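PDB 5ZVG: tRNA (cytosine(72)-C(5))-methyltransferase from Pyrococcus horikoshii, which transfers a methyl group from S-adenosylmethionine to the C5 position of cytosine 72 in several tRNAs, a modification that appears to raise tRNA thermal stability slightly. Local coordinates for residues 202-207 with 268-273; 233-238 with 250-255; 272-277 with 299-304. One frame throughout, in Å; residues are numbered along the deposited sequence.

Contact 1: residues 202-207 with 268-273. With SAM (S-adenosylmethionine), chain C.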
loop_
_atom_site.group_PDB
_atom_site.type_symbol
_atom_site.label_atom_id
_atom_site.label_comp_id
_atom_site.label_asym_id
_atom_site.label_seq_id
_atom_site.Cartn_x
_atom_site.Cartn_y
_atom_site.Cartn_z
ATOM N N ILE A 202 -1.201 -20.187 4.338
ATOM C CA ILE A 202 -1.460 -19.834 2.952
ATOM C C ILE A 202 -1.735 -18.346 2.792
ATOM O O ILE A 202 -2.646 -17.796 3.413
ATOM C CB ILE A 202 -2.661 -20.608 2.379
ATOM C CG1 ILE A 202 -2.485 -22.119 2.558
ATOM C CG2 ILE A 202 -2.866 -20.244 0.911
ATOM C CD1 ILE A 202 -3.694 -22.911 2.124
ATOM N N ASP A 203 -0.934 -17.709 1.948
ATOM C CA ASP A 203 -1.183 -16.351 1.494
ATOM C C ASP A 203 -1.744 -16.437 0.082
ATOM O O ASP A 203 -0.998 -16.674 -0.868
ATOM C CB ASP A 203 0.105 -15.528 1.522
ATOM C CG ASP A 203 -0.148 -14.039 1.425
ATOM O OD1 ASP A 203 -1.256 -13.636 1.002
ATOM O OD2 ASP A 203 0.777 -13.268 1.758
ATOM N N MET A 204 -3.051 -16.237 -0.066
ATOM C CA MET A 204 -3.701 -16.577 -1.331
ATOM C C MET A 204 -3.770 -15.425 -2.320
ATOM O O MET A 204 -4.270 -15.591 -3.432
ATOM C CB MET A 204 -5.111 -17.113 -1.080
ATOM C CG MET A 204 -6.026 -16.181 -0.321
ATOM S SD MET A 204 -7.660 -16.931 -0.178
ATOM C CE MET A 204 -7.225 -18.382 0.746
ATOM N N ALA A 205 -3.260 -14.267 -1.925
ATOM C CA ALA A 205 -3.088 -13.153 -2.850
ATOM C C ALA A 205 -1.818 -12.436 -2.448
ATOM O O ALA A 205 -1.860 -11.338 -1.889
ATOM C CB ALA A 205 -4.280 -12.224 -2.818
ATOM N N ALA A 206 -0.685 -13.065 -2.736
ATOM C CA ALA A 206 0.538 -12.761 -2.011
ATOM C C ALA A 206 1.478 -11.764 -2.681
ATOM O O ALA A 206 2.228 -11.081 -1.989
ATOM C CB ALA A 206 1.281 -14.048 -1.742
ATOM N N ALA A 207 1.429 -11.650 -4.006
ATOM C CA ALA A 207 2.431 -10.854 -4.718
ATOM C C ALA A 207 2.135 -9.362 -4.590
ATOM O O ALA A 207 0.971 -8.967 -4.572
ATOM C CB ALA A 207 2.492 -11.264 -6.182
ATOM N N ASP A 268 -3.942 -24.093 8.769
ATOM C CA ASP A 268 -4.232 -23.573 10.099
ATOM C C ASP A 268 -4.364 -22.052 10.075
ATOM O O ASP A 268 -5.095 -21.463 10.871
ATOM C CB ASP A 268 -3.138 -23.998 11.078
ATOM C CG ASP A 268 -2.959 -25.498 11.122
ATOM O OD1 ASP A 268 -3.780 -26.171 11.777
ATOM O OD2 ASP A 268 -2.006 -26.002 10.488
ATOM N N LYS A 269 -3.645 -21.423 9.154
ATOM C CA LYS A 269 -3.622 -19.972 9.058
ATOM C C LYS A 269 -3.720 -19.574 7.603
ATOM O O LYS A 269 -2.952 -20.048 6.767
ATOM C CB LYS A 269 -2.344 -19.381 9.676
ATOM C CG LYS A 269 -2.110 -19.724 11.139
ATOM C CD LYS A 269 -3.121 -19.021 12.022
ATOM C CE LYS A 269 -2.970 -19.399 13.490
ATOM N NZ LYS A 269 -1.623 -19.094 14.032
ATOM N N ILE A 270 -4.678 -18.709 7.303
ATOM C CA ILE A 270 -4.804 -18.166 5.964
ATOM C C ILE A 270 -4.845 -16.647 6.001
ATOM O O ILE A 270 -5.664 -16.051 6.709
ATOM C CB ILE A 270 -6.066 -18.677 5.255
ATOM C CG1 ILE A 270 -5.919 -20.152 4.884
ATOM C CG2 ILE A 270 -6.326 -17.861 4.013
ATOM C CD1 ILE A 270 -7.079 -20.687 4.077
ATOM N N LEU A 271 -3.949 -16.022 5.242
ATOM C CA LEU A 271 -4.026 -14.587 5.014
ATOM C C LEU A 271 -4.676 -14.290 3.669
ATOM O O LEU A 271 -4.232 -14.773 2.625
ATOM C CB LEU A 271 -2.642 -13.940 5.080
ATOM C CG LEU A 271 -2.612 -12.471 4.642
ATOM C CD1 LEU A 271 -3.548 -11.619 5.474
ATOM C CD2 LEU A 271 -1.205 -11.924 4.717
ATOM N N LEU A 272 -5.735 -13.492 3.709
ATOM C CA LEU A 272 -6.393 -13.021 2.502
ATOM C C LEU A 272 -6.306 -11.499 2.447
ATOM O O LEU A 272 -7.154 -10.788 2.989
ATOM C CB LEU A 272 -7.849 -13.488 2.448
ATOM C CG LEU A 272 -8.684 -12.962 1.273
ATOM C CD1 LEU A 272 -7.985 -13.187 -0.065
ATOM C CD2 LEU A 272 -10.061 -13.610 1.269
ATOM N N ASP A 273 -5.247 -11.007 1.817
ATOM C CA ASP A 273 -5.096 -9.578 1.591
ATOM C C ASP A 273 -5.664 -9.290 0.205
ATOM O O ASP A 273 -4.941 -9.233 -0.790
ATOM C CB ASP A 273 -3.627 -9.166 1.726
ATOM C CG ASP A 273 -3.415 -7.686 1.552
ATOM O OD1 ASP A 273 -3.988 -6.905 2.344
ATOM O OD2 ASP A 273 -2.635 -7.302 0.656
HETATM N N SAM C . -0.844 -9.000 0.043
HETATM C CA SAM C . 0.092 -8.581 -0.998
HETATM C C SAM C . 1.334 -7.907 -0.418
HETATM O O SAM C . 2.254 -7.540 -1.152
HETATM O OXT SAM C . 1.452 -7.718 0.794
HETATM C CB SAM C . -0.594 -7.691 -2.033
HETATM C CG SAM C . -1.853 -8.298 -2.651
HETATM S SD SAM C . -2.682 -7.191 -3.819
HETATM C CE SAM C . -3.785 -6.322 -2.677
HETATM C "C5'" SAM C . -3.842 -8.313 -4.642
HETATM C "C4'" SAM C . -3.161 -9.422 -5.439
HETATM O "O4'" SAM C . -4.092 -10.450 -5.710
HETATM C "C3'" SAM C . -2.628 -8.948 -6.784
HETATM O "O3'" SAM C . -1.237 -9.154 -6.819
HETATM C "C2'" SAM C . -3.281 -9.835 -7.824
HETATM O "O2'" SAM C . -2.311 -10.336 -8.710
HETATM C "C1'" SAM C . -3.861 -10.972 -7.004
HETATM N N9 SAM C . -5.103 -11.537 -7.565
HETATM C C8 SAM C . -6.171 -10.872 -8.111
HETATM N N7 SAM C . -7.093 -11.787 -8.490
HETATM C C5 SAM C . -6.632 -13.024 -8.190
HETATM C C6 SAM C . -7.159 -14.298 -8.357
HETATM N N6 SAM C . -8.356 -14.472 -8.912
HETATM N N1 SAM C . -6.429 -15.392 -7.938
HETATM C C2 SAM C . -5.190 -15.221 -7.360
HETATM N N3 SAM C . -4.673 -13.955 -7.197
HETATM C C4 SAM C . -5.381 -12.875 -7.608
#
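The backbone O of Lys-269 accepts the N-H of Ile-202, N to O 3.0 Å and in the carbonyl plane, and this bond belongs to the parallel pairing of strands 201-203 and 267-273. The lysine side chain leads off to a salt bridge with Asp-199. Ile-270 is bridged to Ile-202, with their CA atoms 4.8 Å apart and both side chains on one face of the sheet. On that face Ile-270 CG2 meets the methyl CE of Met-204 at 3.4 Å. Two torsions bring the methyl there: Met-204 CG sits between backbone N and carbonyl carbon (chi1 57°), and a bend at chi3 (61°) swings CE round to the isoleucine.

Leu-271 has both backbone polar atoms engaged: its N donates to Ile-202 O at 2.9 Å, and its O receives Met-204 N at 3.3 Å, the donor almost in line with the C=O (177°). Its side chain, on the other face, runs alongside that of Asp-203 in the same direction, with CD2 nearest to OD2, an oxygen whose hydrogen bond is to the Thr-212 hydroxyl. Leu-272 sends CD1 obliquely across Met-204 CG and SD, while helix 291-311 packs on the leucine.

By Asp-273 the backbones have spread, its CA lying 6.0 Å from that of Ala-205. The amino nitrogen N of SAM donates to Ala-205 O at 3.2 Å and to Asp-273 OD2 at 2.5 Å. OD2 also forms a salt bridge with Lys-211, and OD1 is hydrogen-bonded to the Ser-321 hydroxyl. The chemistry therefore changes along the contact, from regular strand pairing to a cofactor site at the strand ends, where a carbonyl and a carboxylate would probably favour the positively charged form of the SAM amino group, although Lys-211 shares the carboxylate.

Contact 2: residues 233-238 with 250-255. With SAM (S-adenosylmethionine), chain C.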
loop_
_atom_site.group_PDB
_atom_site.type_symbol
_atom_site.label_atom_id
_atom_site.label_comp_id
_atom_site.label_asym_id
_atom_site.label_seq_id
_atom_site.Cartn_x
_atom_site.Cartn_y
_atom_site.Cartn_z
ATOM N N ASN A 233 3.764 -11.861 -13.668
ATOM C CA ASN A 233 4.656 -10.712 -13.610
ATOM C C ASN A 233 4.872 -10.298 -12.161
ATOM O O ASN A 233 6.004 -10.047 -11.736
ATOM C CB ASN A 233 4.078 -9.551 -14.435
ATOM C CG ASN A 233 4.981 -8.317 -14.454
ATOM O OD1 ASN A 233 5.535 -7.908 -13.432
ATOM N ND2 ASN A 233 5.120 -7.709 -15.630
ATOM N N ARG A 234 3.783 -10.238 -11.399
ATOM C CA ARG A 234 3.866 -9.903 -9.986
ATOM C C ARG A 234 4.563 -11.005 -9.178
ATOM O O ARG A 234 5.301 -10.715 -8.235
ATOM C CB ARG A 234 2.466 -9.615 -9.436
ATOM C CG ARG A 234 1.813 -8.380 -10.065
ATOM C CD ARG A 234 0.359 -8.220 -9.634
ATOM N NE ARG A 234 0.202 -7.941 -8.205
ATOM C CZ ARG A 234 0.376 -6.747 -7.643
ATOM N NH1 ARG A 234 0.709 -5.700 -8.383
ATOM N NH2 ARG A 234 0.206 -6.598 -6.334
ATOM N N LEU A 235 4.359 -12.261 -9.568
ATOM C CA LEU A 235 5.102 -13.367 -8.965
ATOM C C LEU A 235 6.585 -13.286 -9.299
ATOM O O LEU A 235 7.434 -13.658 -8.493
ATOM C CB LEU A 235 4.546 -14.715 -9.428
ATOM C CG LEU A 235 3.271 -15.207 -8.752
ATOM C CD1 LEU A 235 2.884 -16.565 -9.300
ATOM C CD2 LEU A 235 3.502 -15.286 -7.263
ATOM N N ARG A 236 6.894 -12.798 -10.492
ATOM C CA ARG A 236 8.279 -12.622 -10.895
ATOM C C ARG A 236 8.944 -11.579 -10.003
ATOM O O ARG A 236 10.077 -11.760 -9.558
ATOM C CB ARG A 236 8.355 -12.213 -12.366
ATOM C CG ARG A 236 9.743 -11.863 -12.867
ATOM C CD ARG A 236 9.714 -11.624 -14.372
ATOM N NE ARG A 236 8.933 -12.650 -15.058
ATOM C CZ ARG A 236 8.866 -12.792 -16.379
ATOM N NH1 ARG A 236 9.539 -11.973 -17.177
ATOM N NH2 ARG A 236 8.129 -13.762 -16.903
ATOM N N LYS A 237 8.214 -10.504 -9.711
ATOM C CA LYS A 237 8.701 -9.467 -8.809
ATOM C C LYS A 237 8.822 -10.008 -7.386
ATOM O O LYS A 237 9.707 -9.607 -6.629
ATOM C CB LYS A 237 7.779 -8.246 -8.846
ATOM C CG LYS A 237 8.258 -7.079 -7.993
ATOM C CD LYS A 237 9.643 -6.631 -8.430
ATOM C CE LYS A 237 10.118 -5.423 -7.647
ATOM N NZ LYS A 237 11.489 -5.013 -8.068
ATOM N N MET A 238 7.933 -10.928 -7.030
ATOM C CA MET A 238 7.974 -11.562 -5.718
ATOM C C MET A 238 9.202 -12.460 -5.550
ATOM O O MET A 238 9.772 -12.542 -4.464
ATOM C CB MET A 238 6.702 -12.374 -5.481
ATOM C CG MET A 238 6.648 -13.046 -4.121
ATOM S SD MET A 238 4.962 -13.458 -3.629
ATOM C CE MET A 238 5.272 -14.182 -2.029
ATOM N N VAL A 250 9.366 -19.657 1.568
ATOM C CA VAL A 250 8.162 -19.490 0.770
ATOM C C VAL A 250 8.129 -20.369 -0.474
ATOM O O VAL A 250 9.095 -20.432 -1.239
ATOM C CB VAL A 250 7.999 -18.013 0.355
ATOM C CG1 VAL A 250 6.785 -17.827 -0.523
ATOM C CG2 VAL A 250 7.884 -17.140 1.592
ATOM N N LYS A 251 6.989 -21.028 -0.666
ATOM C CA LYS A 251 6.710 -21.793 -1.874
ATOM C C LYS A 251 5.697 -21.056 -2.735
ATOM O O LYS A 251 4.543 -20.874 -2.343
ATOM C CB LYS A 251 6.193 -23.189 -1.520
ATOM C CG LYS A 251 5.721 -24.009 -2.714
ATOM C CD LYS A 251 6.795 -24.133 -3.789
ATOM C CE LYS A 251 6.481 -25.266 -4.758
ATOM N NZ LYS A 251 5.096 -25.163 -5.297
ATOM N N LEU A 252 6.145 -20.621 -3.904
ATOM C CA LEU A 252 5.284 -19.929 -4.853
ATOM C C LEU A 252 4.448 -20.893 -5.683
ATOM O O LEU A 252 4.959 -21.884 -6.207
ATOM C CB LEU A 252 6.121 -19.047 -5.785
ATOM C CG LEU A 252 6.336 -17.586 -5.386
ATOM C CD1 LEU A 252 6.668 -17.470 -3.937
ATOM C CD2 LEU A 252 7.444 -16.977 -6.203
ATOM N N VAL A 253 3.158 -20.597 -5.787
ATOM C CA VAL A 253 2.276 -21.324 -6.688
ATOM C C VAL A 253 1.411 -20.328 -7.457
ATOM O O VAL A 253 0.752 -19.470 -6.869
ATOM C CB VAL A 253 1.393 -22.355 -5.942
ATOM C CG1 VAL A 253 2.229 -23.538 -5.484
ATOM C CG2 VAL A 253 0.715 -21.728 -4.758
ATOM N N GLN A 254 1.456 -20.421 -8.779
ATOM C CA GLN A 254 0.609 -19.608 -9.636
ATOM C C GLN A 254 -0.724 -20.298 -9.912
ATOM O O GLN A 254 -0.743 -21.460 -10.322
ATOM C CB GLN A 254 1.328 -19.308 -10.948
ATOM C CG GLN A 254 0.590 -18.338 -11.837
ATOM C CD GLN A 254 1.312 -18.105 -13.140
ATOM O OE1 GLN A 254 2.405 -18.629 -13.352
ATOM N NE2 GLN A 254 0.706 -17.319 -14.023
ATOM N N MET A 255 -1.820 -19.564 -9.721
ATOM C CA MET A 255 -3.175 -20.104 -9.871
ATOM C C MET A 255 -4.233 -19.080 -9.480
ATOM O O MET A 255 -3.951 -18.128 -8.756
ATOM C CB MET A 255 -3.372 -21.365 -9.015
ATOM C CG MET A 255 -3.520 -21.077 -7.530
ATOM S SD MET A 255 -3.861 -22.512 -6.489
ATOM C CE MET A 255 -5.492 -22.985 -7.078
HETATM N N SAM C . -0.844 -9.000 0.043
HETATM C CA SAM C . 0.092 -8.581 -0.998
HETATM C C SAM C . 1.334 -7.907 -0.418
HETATM O O SAM C . 2.254 -7.540 -1.152
HETATM O OXT SAM C . 1.452 -7.718 0.794
HETATM C CB SAM C . -0.594 -7.691 -2.033
HETATM C CG SAM C . -1.853 -8.298 -2.651
HETATM S SD SAM C . -2.682 -7.191 -3.819
HETATM C CE SAM C . -3.785 -6.322 -2.677
HETATM C "C5'" SAM C . -3.842 -8.313 -4.642
HETATM C "C4'" SAM C . -3.161 -9.422 -5.439
HETATM O "O4'" SAM C . -4.092 -10.450 -5.710
HETATM C "C3'" SAM C . -2.628 -8.948 -6.784
HETATM O "O3'" SAM C . -1.237 -9.154 -6.819
HETATM C "C2'" SAM C . -3.281 -9.835 -7.824
HETATM O "O2'" SAM C . -2.311 -10.336 -8.710
HETATM C "C1'" SAM C . -3.861 -10.972 -7.004
HETATM N N9 SAM C . -5.103 -11.537 -7.565
HETATM C C8 SAM C . -6.171 -10.872 -8.111
HETATM N N7 SAM C . -7.093 -11.787 -8.490
HETATM C C5 SAM C . -6.632 -13.024 -8.190
HETATM C C6 SAM C . -7.159 -14.298 -8.357
HETATM N N6 SAM C . -8.356 -14.472 -8.912
HETATM N N1 SAM C . -6.429 -15.392 -7.938
HETATM C C2 SAM C . -5.190 -15.221 -7.360
HETATM N N3 SAM C . -4.673 -13.955 -7.197
HETATM C C4 SAM C . -5.381 -12.875 -7.608
#
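Leu-235 and Leu-252 pass one another head to tail, the CD2 of Leu-235 lying 4.1 Å from CG of Leu-252, at the centre of an apolar seam between helix 232-245 and strand 250-254. The two methyl branches of Leu-235 divide the work: CD2 faces Leu-252, whereas CD1 crosses the aliphatic root of Gln-254, 3.6 Å from its CB. One turn further along the helix, Met-238 extends with CG anti to its backbone N (chi1 -179°), which carries the terminal CE to 4.0 Å from Leu-252 CD1 and 4.2 Å from Val-250 CG1. The short helix and strand axes run almost antiparallel, at 171°, and approach to 9.9 Å, a spacing bridged by these side chains.

Polar interactions lie at the margins. Gln-254 NE2 makes a weak hydrogen bond to Lys-230 O, beyond the seam. Arg-234 instead serves the cofactor: a bend at chi3 (66°) brings the guanidinium edge to the ribose O3' of SAM. The modelled separation of Arg-234 NE and that oxygen, 2.3 Å, is too short to be taken literally, so the bond's exact length is doubtful. NH2 of the same guanidinium is hydrogen-bonded to Ala-207 O, tying it to the loop that also borders the ribose.

Strand 225-229, helix 232-245 and strand 250-254 form a beta-alpha-beta crossover between adjacent parallel strands, as in the Rossmann-like fold of class I SAM-dependent methyltransferases, with SAM-binding Asp-229 at the end of its first strand.

Contact 3: residues 272-277 with 299-304. With SAM (S-adenosylmethionine), chain C.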
loop_
_atom_site.group_PDB
_atom_site.type_symbol
_atom_site.label_atom_id
_atom_site.label_comp_id
_atom_site.label_asym_id
_atom_site.label_seq_id
_atom_site.Cartn_x
_atom_site.Cartn_y
_atom_site.Cartn_z
ATOM N N LEU A 272 -5.735 -13.492 3.709
ATOM C CA LEU A 272 -6.393 -13.021 2.502
ATOM C C LEU A 272 -6.306 -11.499 2.447
ATOM O O LEU A 272 -7.154 -10.788 2.989
ATOM C CB LEU A 272 -7.849 -13.488 2.448
ATOM C CG LEU A 272 -8.684 -12.962 1.273
ATOM C CD1 LEU A 272 -7.985 -13.187 -0.065
ATOM C CD2 LEU A 272 -10.061 -13.610 1.269
ATOM N N ASP A 273 -5.247 -11.007 1.817
ATOM C CA ASP A 273 -5.096 -9.578 1.591
ATOM C C ASP A 273 -5.664 -9.290 0.205
ATOM O O ASP A 273 -4.941 -9.233 -0.790
ATOM C CB ASP A 273 -3.627 -9.166 1.726
ATOM C CG ASP A 273 -3.415 -7.686 1.552
ATOM O OD1 ASP A 273 -3.988 -6.905 2.344
ATOM O OD2 ASP A 273 -2.635 -7.302 0.656
ATOM N N ALA A 274 -6.978 -9.098 0.167
ATOM C CA ALA A 274 -7.758 -9.285 -1.050
ATOM C C ALA A 274 -7.649 -8.131 -2.034
ATOM O O ALA A 274 -7.525 -6.970 -1.631
ATOM C CB ALA A 274 -9.219 -9.514 -0.688
ATOM N N PRO A 275 -7.692 -8.454 -3.338
ATOM C CA PRO A 275 -7.856 -7.406 -4.348
ATOM C C PRO A 275 -9.085 -6.576 -4.006
ATOM O O PRO A 275 -10.108 -7.134 -3.610
ATOM C CB PRO A 275 -8.030 -8.191 -5.658
ATOM C CG PRO A 275 -8.425 -9.571 -5.237
ATOM C CD PRO A 275 -7.710 -9.800 -3.937
ATOM N N CYS A 276 -8.979 -5.262 -4.131
ATOM C CA CYS A 276 -10.038 -4.387 -3.665
ATOM C C CYS A 276 -10.033 -3.095 -4.453
ATOM O O CYS A 276 -9.123 -2.843 -5.241
ATOM C CB CYS A 276 -9.882 -4.092 -2.170
ATOM S SG CYS A 276 -8.409 -3.137 -1.750
ATOM N N THR A 277 -11.046 -2.270 -4.225
ATOM C CA THR A 277 -11.178 -1.009 -4.940
ATOM C C THR A 277 -10.049 -0.020 -4.627
ATOM O O THR A 277 -9.907 0.998 -5.308
ATOM C CB THR A 277 -12.536 -0.355 -4.629
ATOM O OG1 THR A 277 -12.715 -0.296 -3.210
ATOM C CG2 THR A 277 -13.666 -1.183 -5.225
ATOM N N ARG A 299 -18.315 -8.609 -4.510
ATOM C CA ARG A 299 -18.814 -9.908 -4.935
ATOM C C ARG A 299 -17.656 -10.806 -5.358
ATOM O O ARG A 299 -17.675 -12.015 -5.139
ATOM C CB ARG A 299 -19.825 -9.732 -6.072
ATOM C CG ARG A 299 -20.421 -11.017 -6.619
ATOM C CD ARG A 299 -21.634 -10.721 -7.508
ATOM N NE ARG A 299 -21.263 -9.994 -8.719
ATOM C CZ ARG A 299 -21.516 -8.706 -8.927
ATOM N NH1 ARG A 299 -22.152 -7.995 -8.004
ATOM N NH2 ARG A 299 -21.136 -8.129 -10.062
ATOM N N TYR A 300 -16.635 -10.198 -5.946
ATOM C CA TYR A 300 -15.481 -10.937 -6.430
ATOM C C TYR A 300 -14.631 -11.451 -5.264
ATOM O O TYR A 300 -14.035 -12.525 -5.342
ATOM C CB TYR A 300 -14.664 -10.037 -7.365
ATOM C CG TYR A 300 -13.361 -10.609 -7.874
ATOM C CD1 TYR A 300 -13.349 -11.712 -8.719
ATOM C CD2 TYR A 300 -12.147 -10.000 -7.576
ATOM C CE1 TYR A 300 -12.164 -12.228 -9.213
ATOM C CE2 TYR A 300 -10.951 -10.506 -8.072
ATOM C CZ TYR A 300 -10.967 -11.619 -8.891
ATOM O OH TYR A 300 -9.795 -12.140 -9.396
ATOM N N GLN A 301 -14.623 -10.704 -4.167
ATOM C CA GLN A 301 -13.858 -11.083 -2.984
ATOM C C GLN A 301 -14.496 -12.262 -2.256
ATOM O O GLN A 301 -13.794 -13.061 -1.632
ATOM C CB GLN A 301 -13.735 -9.891 -2.036
ATOM C CG GLN A 301 -12.923 -8.743 -2.602
ATOM C CD GLN A 301 -13.145 -7.468 -1.835
ATOM O OE1 GLN A 301 -14.155 -7.316 -1.151
ATOM N NE2 GLN A 301 -12.211 -6.534 -1.950
ATOM N N ARG A 302 -15.826 -12.359 -2.339
ATOM C CA ARG A 302 -16.578 -13.439 -1.699
ATOM C C ARG A 302 -16.086 -14.807 -2.140
ATOM O O ARG A 302 -16.007 -15.733 -1.335
ATOM C CB ARG A 302 -18.073 -13.315 -1.991
ATOM C CG ARG A 302 -18.850 -12.542 -0.937
ATOM C CD ARG A 302 -20.147 -11.996 -1.508
ATOM N NE ARG A 302 -20.633 -10.832 -0.772
ATOM C CZ ARG A 302 -21.121 -9.739 -1.352
ATOM N NH1 ARG A 302 -21.188 -9.664 -2.676
ATOM N NH2 ARG A 302 -21.543 -8.721 -0.614
ATOM N N ALA A 303 -15.780 -14.934 -3.426
ATOM C CA ALA A 303 -15.243 -16.176 -3.969
ATOM C C ALA A 303 -13.951 -16.581 -3.258
ATOM O O ALA A 303 -13.778 -17.749 -2.896
ATOM C CB ALA A 303 -15.019 -16.039 -5.457
ATOM N N PHE A 304 -13.053 -15.616 -3.056
ATOM C CA PHE A 304 -11.821 -15.852 -2.301
ATOM C C PHE A 304 -12.117 -16.296 -0.876
ATOM O O PHE A 304 -11.560 -17.279 -0.380
ATOM C CB PHE A 304 -10.952 -14.595 -2.251
ATOM C CG PHE A 304 -10.413 -14.162 -3.579
ATOM C CD1 PHE A 304 -11.222 -13.518 -4.499
ATOM C CD2 PHE A 304 -9.082 -14.379 -3.898
ATOM C CE1 PHE A 304 -10.713 -13.107 -5.723
ATOM C CE2 PHE A 304 -8.565 -13.972 -5.113
ATOM C CZ PHE A 304 -9.380 -13.336 -6.026
HETATM N N SAM C . -0.844 -9.000 0.043
HETATM C CA SAM C . 0.092 -8.581 -0.998
HETATM C C SAM C . 1.334 -7.907 -0.418
HETATM O O SAM C . 2.254 -7.540 -1.152
HETATM O OXT SAM C . 1.452 -7.718 0.794
HETATM C CB SAM C . -0.594 -7.691 -2.033
HETATM C CG SAM C . -1.853 -8.298 -2.651
HETATM S SD SAM C . -2.682 -7.191 -3.819
HETATM C CE SAM C . -3.785 -6.322 -2.677
HETATM C "C5'" SAM C . -3.842 -8.313 -4.642
HETATM C "C4'" SAM C . -3.161 -9.422 -5.439
HETATM O "O4'" SAM C . -4.092 -10.450 -5.710
HETATM C "C3'" SAM C . -2.628 -8.948 -6.784
HETATM O "O3'" SAM C . -1.237 -9.154 -6.819
HETATM C "C2'" SAM C . -3.281 -9.835 -7.824
HETATM O "O2'" SAM C . -2.311 -10.336 -8.710
HETATM C "C1'" SAM C . -3.861 -10.972 -7.004
HETATM N N9 SAM C . -5.103 -11.537 -7.565
HETATM C C8 SAM C . -6.171 -10.872 -8.111
HETATM N N7 SAM C . -7.093 -11.787 -8.490
HETATM C C5 SAM C . -6.632 -13.024 -8.190
HETATM C C6 SAM C . -7.159 -14.298 -8.357
HETATM N N6 SAM C . -8.356 -14.472 -8.912
HETATM N N1 SAM C . -6.429 -15.392 -7.938
HETATM C C2 SAM C . -5.190 -15.221 -7.360
HETATM N N3 SAM C . -4.673 -13.955 -7.197
HETATM C C4 SAM C . -5.381 -12.875 -7.608
#
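Pro-275 and the two aromatic rings of helix 291-311 form the apolar centre: CG of the proline lies 3.9 Å from Tyr-300 CE2 and 4.0 Å from Phe-304 CZ, while its CD sits over one face of the Phe-304 ring. The rings also meet each other, since Phe-304 CE1 stands 3.4 Å above the Tyr-300 plane, displaced from the ring centre. Next to them, Leu-272 lies roughly perpendicular to the Phe-304 side chain, its CD2 3.8 Å from Phe-304 CB.

Toward the cofactor, Pro-275 CG approaches adenine C8 at 3.9 Å, and the edge of the Phe-304 ring is directed at adenine C5. Tyr-300, with CG anti to its backbone N (chi1 175°), reaches the rim of the base, where SAM N6 donates to its OH at 2.8 Å in a nearly straight bond (168°).

At the other polar margin, the extended Gln-301 sends NE2 to Pro-275 O at 2.7 Å, nearly linear (173°) and in the amide's own plane. The same nitrogen has a weak second hydrogen bond to Glu-329, and Cys-276 CB rests against it.

The chemistry thus joins adenine recognition to a glutamine hold on the Asp-Ala-Pro-Cys loop characteristic of RsmB/NOP methyltransferases, whose Cys-276 touches Cys-323, the predicted nucleophile.

How the contacts relate
All three contacts reach one Rossmann-like sheet and border the same SAM molecule: contact 1 chiefly its amino end, contact 2 the ribose and contact 3 the adenine, with Asp-273 common to contacts 1 and 3. Contact 2 is nested in the chain loop that contact 1 closes; their centres are 13 Å apart, linked by the probable hydrogen bond of Ala-207 O with Arg-234 NH2, 3.1 Å. Contacts 1 and 3, with centres 12 Å apart, also share Leu-272 and touch where Met-204 SD lies 3.9 Å from Phe-304 O. Contacts 2 and 3 remain about 7 Å apart at their nearest atoms, with SAM bordering both. The side chain of the predicted nucleophile Cys-323 is about 6 Å from that of Asp-273.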